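Local coordinates for protein molinate hydrolase (Gulosibacter molinativorax, PDB 4UB9) that hydrolyses the thiocarbamate pesticide molinate and is a zinc-containing member of the amidohydrolase family, at residues A[41-46]-A[87-92]; A[130-135]-A[478-483]; A[303-308]-A[347-352]; A[403-408]-A[416-421]. All coordinates share one frame; numbering follows the deposited sequence.

Only interactions 1 and 4 touch each other. Their centres are about 15 Å apart, and Ile-44 CG2 of interaction 1 packs 3.6 Å from Met-416 CE of interaction 4, while Leu-90 meets Ile-419 nearby. The sheet pairing of 41-46 with 87-92 thus runs into the helix pair. The Met-305 end of interaction 3 lies near the metal: that side chain is about 6 Å from the zinc ion held by His-282 and His-302. Interaction 4 is further out, with the side chain of Trp-404 about 13 Å from the zinc. Interaction 2 fixes the chain near its C-terminus to helix 122-135. Its centre is about 32 Å from that of interaction 3, across the chain's centre.

Interaction 1. Residues A[41-46]-A[87-92]; sequences GTLIDG and KWILPG
Ile-44 and Leu-90 run alongside each other, with Ile-44 CB 4.1 Å from Leu-90 CD1. They belong to a parallel beta pairing, strand 41-43 against the start of strand 88-95, in a mixed sheet. Thr-42 is in register with Trp-88, and Leu-43 with Ile-89. On the face that carries Leu-43 and Ile-89, Leu-43 CD1 approaches Ile-89 CG2 at 4.0 Å. Ile-89 also sends CD1 back over Gly-41 CA.

Trp-88 and Thr-42 share the other face. Thr-42 CB sits over the indole as a CH-pi contact, 4.0 Å from the centroid of the Trp-88 five-membered ring and 25° off its normal. Thr-42 CG2 is anti to the backbone N and reaches the Trp-88 NE1 side of the ring. On this side too, Ile-44 CD1 meets Trp-88 CD1 obliquely at 4.0 Å. The apolar layer continues to helix 415-421, where Ile-44 meets Met-416 and Leu-90 meets Ile-419.

The backbones are joined by three hydrogen bonds. Ile-89 N binds Thr-42 O at 2.8 Å, and Ile-44 N binds Ile-89 O at the same length. At the polar edge the Lys-87 side chain leads off to Asp-451 and Ser-465. Just before the strand, Lys-87 O accepts from Thr-42 N at 2.9 Å.

Interaction 2. Residues A[130-135]-A[478-483]; sequences AQIALR and GLPLSP
Leu-479, Gln-131 and Pro-480 carry most of this contact. Leu-479 rests CD1 on the helix backbone and CD2 against a side chain. CD1 lies 3.4 Å from Gln-131 O and also touches Leu-134 CB, while CD2 lies 4.1 Å from Gln-131 CB.

Gln-131 works by its amide. CG is beside the backbone N (chi1 -70°) and the chain is extended beyond it, which carries OE1 across to the loop. There OE1 accepts a hydrogen bond from Leu-481 N at 2.9 Å, with the donor tilted 28° from the carbonyl plane. The other end of the amide, NE2, bonds to Glu-164 O, and the two bonds together hold the group's rotation.

Pro-480 follows a cis peptide bond. Its CB packs 3.3 Å from Gln-131 OE1, and its CD faces Ile-132 CG1.

Arg-135 bends at chi2 and chi3 and grips Leu-479 O side-on with two nitrogens. NE is 3.2 Å from Leu-479 O and NH2 is 3.0 Å from it, both from the same face of the carbonyl. An alanine here removes both donors and would probably leave Leu-479 O without this grip and that side of the loop less firmly held.

The loop after strand 472-473 is thereby held to helix 122-135. Ala-133, on the far side of the helix, rests on strand 138-143, and Leu-134 touches Thr-139 of that strand as well as Leu-479.

Interaction 3. Residues A[303-308]-A[347-352]; sequences ATMTGQ and ADFSGR
Met-305 and Phe-349 are brought together by their torsions. Met-305 CG is anti to the backbone N (chi1 -170°), and the chain stays extended until chi3 (-71°) turns CE onto the ring. Phe-349 CG is also anti to its backbone N, which swings the ring toward Met-305.

Met-305 CE then sits over one face of the Phe-349 ring, offset toward the rim. It is 3.4 Å from the ring centroid and 16° off the normal, a close CH-pi contact. Met-305 SD lies farther out above the ring, 5.0 Å from the same centroid, and completes a Met-aromatic pair.

Gln-308 makes the second half of the contact. Its amide stacks on the Asp-348 carboxylate, the two planes being 18° apart. That carboxylate is held by charge. Arg-352 NH1 forms a salt bridge with Asp-348 OD1 at 2.6 Å, and Arg-254 forms another with OD2. Arg-352 has a second acidic partner in Asp-340.

His-354 bonds to both segments, at Gln-308 N and Phe-349 O. The Met-305 side chain is about 4 Å from that of His-302, which binds the zinc ion together with His-282. The Met-305 and Phe-349 half is consistent with a second shell around an amidohydrolase metal centre.

Interaction 4. Residues A[403-408]-A[416-421]; sequences VWMQAM and MAAILA
Trp-404 O accepts a hydrogen bond from Met-408 N at 2.8 Å, within the helix that turns Trp-404 and Met-405 to the second helix. No hydrogen bond links the two segments, which meet by packing alone. Met-405 CE lies 3.6 Å from Ala-418 O, and Met-405 SD is at 4.0 Å from the same oxygen.

Met-405 has CG beside the backbone N (chi1 -80°), and its chain runs extended from there. It stretches along the second helix: CG is 4.2 Å from Ala-418 CB, and CE continues to Ile-419 CA. A glycine in its place would probably open a gap beside Ala-418 and leave the Ile-419 backbone without this cover.

Trp-404 uses the far end of its six-membered ring. Its CH2 atom is 3.5 Å from Ala-421 CB, approached obliquely. The ring is fixed from two other directions. Met-408 CG of the same helix lies over one face, and Trp-404 NE1 bonds to Val-328 O.

Ala-418 and Ala-421 present small side chains to Met-405 and Trp-404. The axes of the two short segments stay 9.7 Å apart, with 146° between their directions. Met-405 and Ala-418 are the pair with the nearest CA atoms. Trp-404 and Met-405 also touch Leu-370. The pair is a roughly antiparallel helical hairpin, formed by helices 400-410 and 415-421, packed against strand 368-370, probably one of the barrel strands of the amidohydrolase TIM-barrel fold.

Interaction 1. Residues A[41-46]-A[87-92]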
loop_
_atom_site.group_PDB
_atom_site.type_symbol
_atom_site.label_atom_id
_atom_site.label_comp_id
_atom_site.label_asym_id
_atom_site.label_seq_id
_atom_site.Cartn_x
_atom_site.Cartn_y
_atom_site.Cartn_z
ATOM N N GLY A 41 -36.266 45.917 -14.067
ATOM C CA GLY A 41 -36.108 44.973 -12.948
ATOM C C GLY A 41 -35.574 45.628 -11.692
ATOM O O GLY A 41 -35.146 46.777 -11.710
ATOM N N THR A 42 -35.678 44.902 -10.585
ATOM C CA THR A 42 -35.059 45.306 -9.327
ATOM C C THR A 42 -33.526 45.106 -9.405
ATOM O O THR A 42 -33.043 43.987 -9.533
ATOM C CB THR A 42 -35.661 44.531 -8.148
ATOM O OG1 THR A 42 -37.080 44.723 -8.147
ATOM C CG2 THR A 42 -35.095 45.045 -6.819
ATOM N N LEU A 43 -32.792 46.212 -9.321
ATOM C CA LEU A 43 -31.344 46.192 -9.409
ATOM C C LEU A 43 -30.640 45.957 -8.064
ATOM O O LEU A 43 -30.857 46.686 -7.069
ATOM C CB LEU A 43 -30.817 47.477 -10.009
ATOM C CG LEU A 43 -29.272 47.565 -10.107
ATOM C CD1 LEU A 43 -28.734 46.614 -11.152
ATOM C CD2 LEU A 43 -28.838 48.978 -10.456
ATOM N N ILE A 44 -29.804 44.918 -8.053
ATOM C CA ILE A 44 -28.877 44.625 -6.937
ATOM C C ILE A 44 -27.521 44.757 -7.553
ATOM O O ILE A 44 -27.068 43.854 -8.262
ATOM C CB ILE A 44 -29.062 43.225 -6.360
ATOM C CG1 ILE A 44 -30.470 43.078 -5.763
ATOM C CG2 ILE A 44 -28.009 42.963 -5.298
ATOM C CD1 ILE A 44 -30.796 41.719 -5.163
ATOM N N ASP A 45 -26.909 45.925 -7.386
ATOM C CA ASP A 45 -25.771 46.329 -8.264
ATOM C C ASP A 45 -24.377 45.838 -7.828
ATOM O O ASP A 45 -23.400 45.989 -8.558
ATOM C CB ASP A 45 -25.743 47.860 -8.462
ATOM C CG ASP A 45 -25.497 48.631 -7.172
ATOM O OD1 ASP A 45 -25.589 48.061 -6.045
ATOM O OD2 ASP A 45 -25.217 49.823 -7.286
ATOM N N GLY A 46 -24.298 45.322 -6.613
ATOM C CA GLY A 46 -23.035 44.839 -6.038
ATOM C C GLY A 46 -22.317 45.823 -5.113
ATOM O O GLY A 46 -21.294 45.482 -4.510
ATOM N N LYS A 87 -38.393 40.860 -11.960
ATOM C CA LYS A 87 -37.166 40.108 -11.877
ATOM C C LYS A 87 -36.033 40.897 -11.240
ATOM O O LYS A 87 -36.111 42.090 -11.036
ATOM C CB LYS A 87 -36.768 39.595 -13.252
ATOM C CG LYS A 87 -37.678 38.487 -13.736
ATOM C CD LYS A 87 -37.342 38.008 -15.130
ATOM C CE LYS A 87 -38.403 37.045 -15.624
ATOM N NZ LYS A 87 -37.828 35.841 -16.257
ATOM N N TRP A 88 -34.996 40.188 -10.863
ATOM C CA TRP A 88 -33.853 40.784 -10.219
ATOM C C TRP A 88 -32.640 40.790 -11.134
ATOM O O TRP A 88 -32.335 39.836 -11.796
ATOM C CB TRP A 88 -33.572 40.096 -8.903
ATOM C CG TRP A 88 -34.559 40.457 -7.852
ATOM C CD1 TRP A 88 -34.371 41.328 -6.816
ATOM C CD2 TRP A 88 -35.889 39.956 -7.719
ATOM N NE1 TRP A 88 -35.511 41.402 -6.043
ATOM C CE2 TRP A 88 -36.452 40.561 -6.571
ATOM C CE3 TRP A 88 -36.655 39.047 -8.447
ATOM C CZ2 TRP A 88 -37.753 40.300 -6.149
ATOM C CZ3 TRP A 88 -37.952 38.780 -8.026
ATOM C CH2 TRP A 88 -38.489 39.412 -6.882
ATOM N N ILE A 89 -31.978 41.929 -11.151
ATOM C CA ILE A 89 -30.804 42.154 -11.963
ATOM C C ILE A 89 -29.551 42.247 -11.075
ATOM O O ILE A 89 -29.431 43.158 -10.249
ATOM C CB ILE A 89 -30.896 43.455 -12.759
ATOM C CG1 ILE A 89 -32.132 43.433 -13.656
ATOM C CG2 ILE A 89 -29.639 43.627 -13.608
ATOM C CD1 ILE A 89 -32.469 44.782 -14.278
ATOM N N LEU A 90 -28.625 41.313 -11.289
ATOM C CA LEU A 90 -27.349 41.241 -10.542
ATOM C C LEU A 90 -26.158 41.385 -11.471
ATOM O O LEU A 90 -26.303 41.214 -12.703
ATOM C CB LEU A 90 -27.226 39.943 -9.791
ATOM C CG LEU A 90 -27.976 39.829 -8.464
ATOM C CD1 LEU A 90 -29.499 39.822 -8.666
ATOM C CD2 LEU A 90 -27.554 38.572 -7.728
ATOM N N PRO A 91 -24.960 41.687 -10.907
ATOM C CA PRO A 91 -23.797 41.720 -11.764
ATOM C C PRO A 91 -23.475 40.317 -12.160
ATOM O O PRO A 91 -23.890 39.379 -11.504
ATOM C CB PRO A 91 -22.694 42.284 -10.865
ATOM C CG PRO A 91 -23.362 42.724 -9.608
ATOM C CD PRO A 91 -24.611 41.948 -9.512
ATOM N N GLY A 92 -22.702 40.180 -13.218
ATOM C CA GLY A 92 -22.113 38.875 -13.538
ATOM C C GLY A 92 -21.441 38.276 -12.287
ATOM O O GLY A 92 -20.692 38.968 -11.568
#

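Interaction 2. Residues A[130-135]-A[478-483]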
loop_
_atom_site.group_PDB
_atom_site.type_symbol
_atom_site.label_atom_id
_atom_site.label_comp_id
_atom_site.label_asym_id
_atom_site.label_seq_id
_atom_site.Cartn_x
_atom_site.Cartn_y
_atom_site.Cartn_z
ATOM N N ALA A 130 -14.896 26.401 -18.091
ATOM C CA ALA A 130 -15.252 27.824 -18.060
ATOM C C ALA A 130 -16.703 28.053 -18.533
ATOM O O ALA A 130 -17.410 28.932 -18.051
ATOM C CB ALA A 130 -14.304 28.613 -18.925
ATOM N N GLN A 131 -17.127 27.246 -19.495
ATOM C CA GLN A 131 -18.509 27.313 -20.015
ATOM C C GLN A 131 -19.492 26.815 -18.989
ATOM O O GLN A 131 -20.587 27.342 -18.872
ATOM C CB GLN A 131 -18.644 26.518 -21.301
ATOM C CG GLN A 131 -17.920 27.189 -22.441
ATOM C CD GLN A 131 -17.790 26.291 -23.662
ATOM O OE1 GLN A 131 -18.475 25.300 -23.808
ATOM N NE2 GLN A 131 -16.894 26.654 -24.521
ATOM N N ILE A 132 -19.097 25.800 -18.245
ATOM C CA ILE A 132 -19.936 25.305 -17.178
ATOM C C ILE A 132 -20.082 26.321 -16.042
ATOM O O ILE A 132 -21.122 26.425 -15.424
ATOM C CB ILE A 132 -19.404 23.984 -16.653
ATOM C CG1 ILE A 132 -19.675 22.917 -17.709
ATOM C CG2 ILE A 132 -20.073 23.597 -15.335
ATOM C CD1 ILE A 132 -19.124 21.560 -17.365
ATOM N N ALA A 133 -19.044 27.103 -15.797
ATOM C CA ALA A 133 -19.150 28.173 -14.814
ATOM C C ALA A 133 -20.141 29.222 -15.321
ATOM O O ALA A 133 -21.031 29.646 -14.592
ATOM C CB ALA A 133 -17.803 28.798 -14.548
ATOM N N LEU A 134 -19.968 29.581 -16.590
ATOM C CA LEU A 134 -20.828 30.543 -17.277
ATOM C C LEU A 134 -22.310 30.120 -17.259
ATOM O O LEU A 134 -23.216 30.929 -16.990
ATOM C CB LEU A 134 -20.374 30.742 -18.696
ATOM C CG LEU A 134 -21.056 31.865 -19.478
ATOM C CD1 LEU A 134 -21.002 33.192 -18.754
ATOM C CD2 LEU A 134 -20.434 32.013 -20.863
ATOM N N ARG A 135 -22.534 28.830 -17.448
ATOM C CA ARG A 135 -23.873 28.239 -17.325
ATOM C C ARG A 135 -24.520 28.482 -15.966
ATOM O O ARG A 135 -25.715 28.627 -15.863
ATOM C CB ARG A 135 -23.819 26.753 -17.532
ATOM C CG ARG A 135 -25.175 26.129 -17.759
ATOM C CD ARG A 135 -25.278 24.785 -17.088
ATOM N NE ARG A 135 -24.785 23.735 -17.947
ATOM C CZ ARG A 135 -24.133 22.631 -17.544
ATOM N NH1 ARG A 135 -23.775 22.429 -16.285
ATOM N NH2 ARG A 135 -23.793 21.714 -18.443
ATOM N N GLY A 478 -27.546 25.823 -23.387
ATOM C CA GLY A 478 -26.827 25.029 -24.403
ATOM C C GLY A 478 -25.324 24.804 -24.130
ATOM O O GLY A 478 -24.572 24.447 -25.041
ATOM N N LEU A 479 -24.867 25.085 -22.903
ATOM C CA LEU A 479 -23.436 24.981 -22.550
ATOM C C LEU A 479 -23.207 23.727 -21.783
ATOM O O LEU A 479 -24.044 23.340 -20.995
ATOM C CB LEU A 479 -22.982 26.136 -21.684
ATOM C CG LEU A 479 -23.001 27.510 -22.325
ATOM C CD1 LEU A 479 -22.706 28.557 -21.262
ATOM C CD2 LEU A 479 -22.009 27.621 -23.464
ATOM N N PRO A 480 -22.064 23.094 -21.975
ATOM C CA PRO A 480 -20.959 23.524 -22.827
ATOM C C PRO A 480 -21.225 23.172 -24.256
ATOM O O PRO A 480 -21.958 22.234 -24.536
ATOM C CB PRO A 480 -19.758 22.706 -22.290
ATOM C CG PRO A 480 -20.393 21.449 -21.797
ATOM C CD PRO A 480 -21.734 21.853 -21.241
ATOM N N LEU A 481 -20.582 23.897 -25.148
ATOM C CA LEU A 481 -20.826 23.750 -26.580
ATOM C C LEU A 481 -20.424 22.399 -27.114
ATOM O O LEU A 481 -21.132 21.842 -27.920
ATOM C CB LEU A 481 -20.081 24.826 -27.367
ATOM C CG LEU A 481 -20.580 26.276 -27.096
ATOM C CD1 LEU A 481 -19.770 27.252 -27.949
ATOM C CD2 LEU A 481 -22.078 26.445 -27.337
ATOM N N SER A 482 -19.276 21.869 -26.699
ATOM C CA SER A 482 -18.855 20.528 -27.138
ATOM C C SER A 482 -18.456 19.694 -25.963
ATOM O O SER A 482 -17.296 19.679 -25.562
ATOM C CB SER A 482 -17.690 20.589 -28.097
ATOM O OG SER A 482 -17.944 21.545 -29.100
ATOM N N PRO A 483 -19.416 18.971 -25.410
ATOM C CA PRO A 483 -19.049 18.167 -24.278
ATOM C C PRO A 483 -17.820 17.337 -24.554
ATOM O O PRO A 483 -17.716 16.694 -25.597
ATOM C CB PRO A 483 -20.289 17.283 -24.049
ATOM C CG PRO A 483 -21.436 18.127 -24.560
ATOM C CD PRO A 483 -20.849 18.859 -25.740
#

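Interaction 3. Residues A[303-308]-A[347-352]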
loop_
_atom_site.group_PDB
_atom_site.type_symbol
_atom_site.label_atom_id
_atom_site.label_comp_id
_atom_site.label_asym_id
_atom_site.label_seq_id
_atom_site.Cartn_x
_atom_site.Cartn_y
_atom_site.Cartn_z
ATOM N N ALA A 303 -8.629 30.590 4.387
ATOM C CA ALA A 303 -8.012 31.236 5.518
ATOM C C ALA A 303 -8.387 30.550 6.802
ATOM O O ALA A 303 -7.641 30.559 7.766
ATOM C CB ALA A 303 -8.443 32.684 5.558
ATOM N N THR A 304 -9.587 30.004 6.832
ATOM C CA THR A 304 -10.112 29.384 8.058
ATOM C C THR A 304 -9.696 27.937 8.241
ATOM O O THR A 304 -10.084 27.298 9.224
ATOM C CB THR A 304 -11.661 29.436 8.083
ATOM O OG1 THR A 304 -12.159 28.998 6.812
ATOM C CG2 THR A 304 -12.101 30.836 8.349
ATOM N N MET A 305 -8.952 27.407 7.269
ATOM C CA MET A 305 -8.406 26.071 7.404
ATOM C C MET A 305 -7.113 26.175 8.233
ATOM O O MET A 305 -6.072 26.532 7.741
ATOM C CB MET A 305 -8.135 25.457 6.062
ATOM C CG MET A 305 -7.794 23.986 6.184
ATOM S SD MET A 305 -7.144 23.361 4.632
ATOM C CE MET A 305 -8.644 23.363 3.609
ATOM N N THR A 306 -7.212 25.873 9.516
ATOM C CA THR A 306 -6.147 26.190 10.463
ATOM C C THR A 306 -5.718 25.066 11.375
ATOM O O THR A 306 -5.521 25.264 12.559
ATOM C CB THR A 306 -6.540 27.396 11.347
ATOM O OG1 THR A 306 -7.687 27.089 12.125
ATOM C CG2 THR A 306 -6.824 28.578 10.483
ATOM N N GLY A 307 -5.565 23.879 10.819
ATOM C CA GLY A 307 -4.995 22.779 11.600
ATOM C C GLY A 307 -5.914 22.290 12.704
ATOM O O GLY A 307 -5.484 21.698 13.688
ATOM N N GLN A 308 -7.187 22.603 12.534
ATOM C CA GLN A 308 -8.241 22.326 13.499
ATOM C C GLN A 308 -7.991 22.979 14.838
ATOM O O GLN A 308 -8.423 22.505 15.842
ATOM C CB GLN A 308 -8.450 20.840 13.663
ATOM C CG GLN A 308 -9.196 20.232 12.489
ATOM C CD GLN A 308 -10.641 20.645 12.418
ATOM O OE1 GLN A 308 -11.187 20.908 11.334
ATOM N NE2 GLN A 308 -11.282 20.691 13.557
ATOM N N ALA A 347 -13.421 15.453 6.117
ATOM C CA ALA A 347 -14.385 16.039 7.048
ATOM C C ALA A 347 -13.806 17.220 7.816
ATOM O O ALA A 347 -14.514 18.180 8.129
ATOM C CB ALA A 347 -14.846 14.995 8.040
ATOM N N ASP A 348 -12.510 17.133 8.076
ATOM C CA ASP A 348 -11.723 18.199 8.702
ATOM C C ASP A 348 -11.460 19.445 7.856
ATOM O O ASP A 348 -10.956 20.438 8.372
ATOM C CB ASP A 348 -10.355 17.664 9.110
ATOM C CG ASP A 348 -10.362 17.047 10.478
ATOM O OD1 ASP A 348 -11.416 17.090 11.148
ATOM O OD2 ASP A 348 -9.299 16.511 10.872
ATOM N N PHE A 349 -11.743 19.355 6.571
ATOM C CA PHE A 349 -11.468 20.430 5.623
ATOM C C PHE A 349 -12.258 21.663 6.041
ATOM O O PHE A 349 -11.677 22.718 6.270
ATOM C CB PHE A 349 -11.844 19.932 4.241
ATOM C CG PHE A 349 -11.317 20.730 3.090
ATOM C CD1 PHE A 349 -11.737 22.041 2.859
ATOM C CD2 PHE A 349 -10.501 20.111 2.126
ATOM C CE1 PHE A 349 -11.297 22.751 1.733
ATOM C CE2 PHE A 349 -10.047 20.811 1.004
ATOM C CZ PHE A 349 -10.439 22.137 0.804
ATOM N N SER A 350 -13.563 21.510 6.234
ATOM C CA SER A 350 -14.470 22.624 6.621
ATOM C C SER A 350 -15.324 22.400 7.849
ATOM O O SER A 350 -16.057 23.292 8.271
ATOM C CB SER A 350 -15.413 22.911 5.493
ATOM O OG SER A 350 -14.679 23.072 4.283
ATOM N N GLY A 351 -15.170 21.234 8.452
ATOM C CA GLY A 351 -15.927 20.891 9.616
ATOM C C GLY A 351 -15.265 21.209 10.926
ATOM O O GLY A 351 -14.150 21.782 10.994
ATOM N N ARG A 352 -15.989 20.840 11.989
ATOM C CA ARG A 352 -15.571 21.017 13.397
ATOM C C ARG A 352 -15.044 22.467 13.629
ATOM O O ARG A 352 -15.743 23.430 13.359
ATOM C CB ARG A 352 -14.545 19.937 13.841
ATOM C CG ARG A 352 -14.991 18.484 13.751
ATOM C CD ARG A 352 -14.864 17.967 12.312
ATOM N NE ARG A 352 -15.441 16.640 12.091
ATOM C CZ ARG A 352 -14.745 15.539 11.776
ATOM N NH1 ARG A 352 -13.427 15.578 11.613
ATOM N NH2 ARG A 352 -15.386 14.378 11.605
#

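Interaction 4. Residues A[403-408]-A[416-421]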
loop_
_atom_site.group_PDB
_atom_site.type_symbol
_atom_site.label_atom_id
_atom_site.label_comp_id
_atom_site.label_asym_id
_atom_site.label_seq_id
_atom_site.Cartn_x
_atom_site.Cartn_y
_atom_site.Cartn_z
ATOM N N VAL A 403 -24.001 26.879 -3.573
ATOM C CA VAL A 403 -23.818 26.150 -2.326
ATOM C C VAL A 403 -23.040 26.954 -1.284
ATOM O O VAL A 403 -23.315 26.889 -0.066
ATOM C CB VAL A 403 -23.107 24.801 -2.579
ATOM C CG1 VAL A 403 -22.815 24.060 -1.270
ATOM C CG2 VAL A 403 -23.981 23.931 -3.481
ATOM N N TRP A 404 -22.027 27.663 -1.742
ATOM C CA TRP A 404 -21.177 28.494 -0.841
ATOM C C TRP A 404 -22.030 29.544 -0.115
ATOM O O TRP A 404 -22.011 29.669 1.103
ATOM C CB TRP A 404 -20.082 29.197 -1.673
ATOM C CG TRP A 404 -19.024 29.920 -0.884
ATOM C CD1 TRP A 404 -17.774 29.473 -0.605
ATOM C CD2 TRP A 404 -19.118 31.224 -0.326
ATOM N NE1 TRP A 404 -17.072 30.428 0.086
ATOM C CE2 TRP A 404 -17.882 31.509 0.277
ATOM C CE3 TRP A 404 -20.133 32.189 -0.287
ATOM C CZ2 TRP A 404 -17.630 32.704 0.923
ATOM C CZ3 TRP A 404 -19.881 33.381 0.340
ATOM C CH2 TRP A 404 -18.634 33.635 0.943
ATOM N N MET A 405 -22.798 30.250 -0.924
ATOM C CA MET A 405 -23.720 31.282 -0.433
ATOM C C MET A 405 -24.719 30.735 0.543
ATOM O O MET A 405 -24.887 31.231 1.648
ATOM C CB MET A 405 -24.416 31.942 -1.591
ATOM C CG MET A 405 -23.520 32.982 -2.256
ATOM S SD MET A 405 -24.333 33.878 -3.575
ATOM C CE MET A 405 -22.998 34.582 -4.512
ATOM N N GLN A 406 -25.292 29.616 0.191
ATOM C CA GLN A 406 -26.215 28.918 1.115
ATOM C C GLN A 406 -25.522 28.552 2.416
ATOM O O GLN A 406 -26.035 28.827 3.501
ATOM C CB GLN A 406 -26.782 27.649 0.423
ATOM C CG GLN A 406 -27.702 26.857 1.329
ATOM C CD GLN A 406 -28.208 25.590 0.675
ATOM O OE1 GLN A 406 -28.378 25.527 -0.534
ATOM N NE2 GLN A 406 -28.376 24.571 1.465
ATOM N N ALA A 407 -24.327 27.936 2.317
ATOM C CA ALA A 407 -23.598 27.506 3.535
ATOM C C ALA A 407 -23.277 28.694 4.429
ATOM O O ALA A 407 -23.336 28.619 5.649
ATOM C CB ALA A 407 -22.319 26.811 3.174
ATOM N N MET A 408 -22.871 29.793 3.803
ATOM C CA MET A 408 -22.446 30.966 4.589
ATOM C C MET A 408 -23.659 31.567 5.332
ATOM O O MET A 408 -23.592 31.853 6.503
ATOM C CB MET A 408 -21.734 31.983 3.687
ATOM C CG MET A 408 -20.345 31.510 3.233
ATOM S SD MET A 408 -19.209 31.165 4.610
ATOM C CE MET A 408 -18.425 32.756 4.773
ATOM N N MET A 416 -27.162 39.740 1.584
ATOM C CA MET A 416 -26.548 40.760 0.722
ATOM C C MET A 416 -25.005 40.628 0.753
ATOM O O MET A 416 -24.331 40.802 -0.254
ATOM C CB MET A 416 -26.949 42.178 1.141
ATOM C CG MET A 416 -26.392 43.254 0.208
ATOM S SD MET A 416 -27.132 43.086 -1.424
ATOM C CE MET A 416 -26.423 44.358 -2.423
ATOM N N ALA A 417 -24.469 40.409 1.939
ATOM C CA ALA A 417 -23.018 40.290 2.100
ATOM C C ALA A 417 -22.483 39.017 1.342
ATOM O O ALA A 417 -21.428 39.045 0.727
ATOM C CB ALA A 417 -22.646 40.252 3.574
ATOM N N ALA A 418 -23.233 37.926 1.414
ATOM C CA ALA A 418 -22.959 36.760 0.614
ATOM C C ALA A 418 -22.922 37.051 -0.883
ATOM O O ALA A 418 -22.072 36.538 -1.600
ATOM C CB ALA A 418 -23.977 35.654 0.887
ATOM N N ILE A 419 -23.853 37.852 -1.368
ATOM C CA ILE A 419 -23.880 38.161 -2.806
ATOM C C ILE A 419 -22.673 38.956 -3.174
ATOM O O ILE A 419 -22.114 38.780 -4.251
ATOM C CB ILE A 419 -25.150 38.928 -3.206
ATOM C CG1 ILE A 419 -26.350 37.988 -3.089
ATOM C CG2 ILE A 419 -25.063 39.434 -4.643
ATOM C CD1 ILE A 419 -27.697 38.674 -3.104
ATOM N N LEU A 420 -22.307 39.893 -2.306
ATOM C CA LEU A 420 -21.106 40.698 -2.532
ATOM C C LEU A 420 -19.827 39.823 -2.488
ATOM O O LEU A 420 -18.936 40.032 -3.280
ATOM C CB LEU A 420 -20.943 41.831 -1.510
ATOM C CG LEU A 420 -22.017 42.921 -1.438
ATOM C CD1 LEU A 420 -21.419 44.202 -0.866
ATOM C CD2 LEU A 420 -22.680 43.190 -2.784
ATOM N N ALA A 421 -19.797 38.838 -1.602
ATOM C CA ALA A 421 -18.699 37.894 -1.551
ATOM C C ALA A 421 -18.507 37.215 -2.888
ATOM O O ALA A 421 -17.392 36.906 -3.274
ATOM C CB ALA A 421 -18.899 36.860 -0.468
#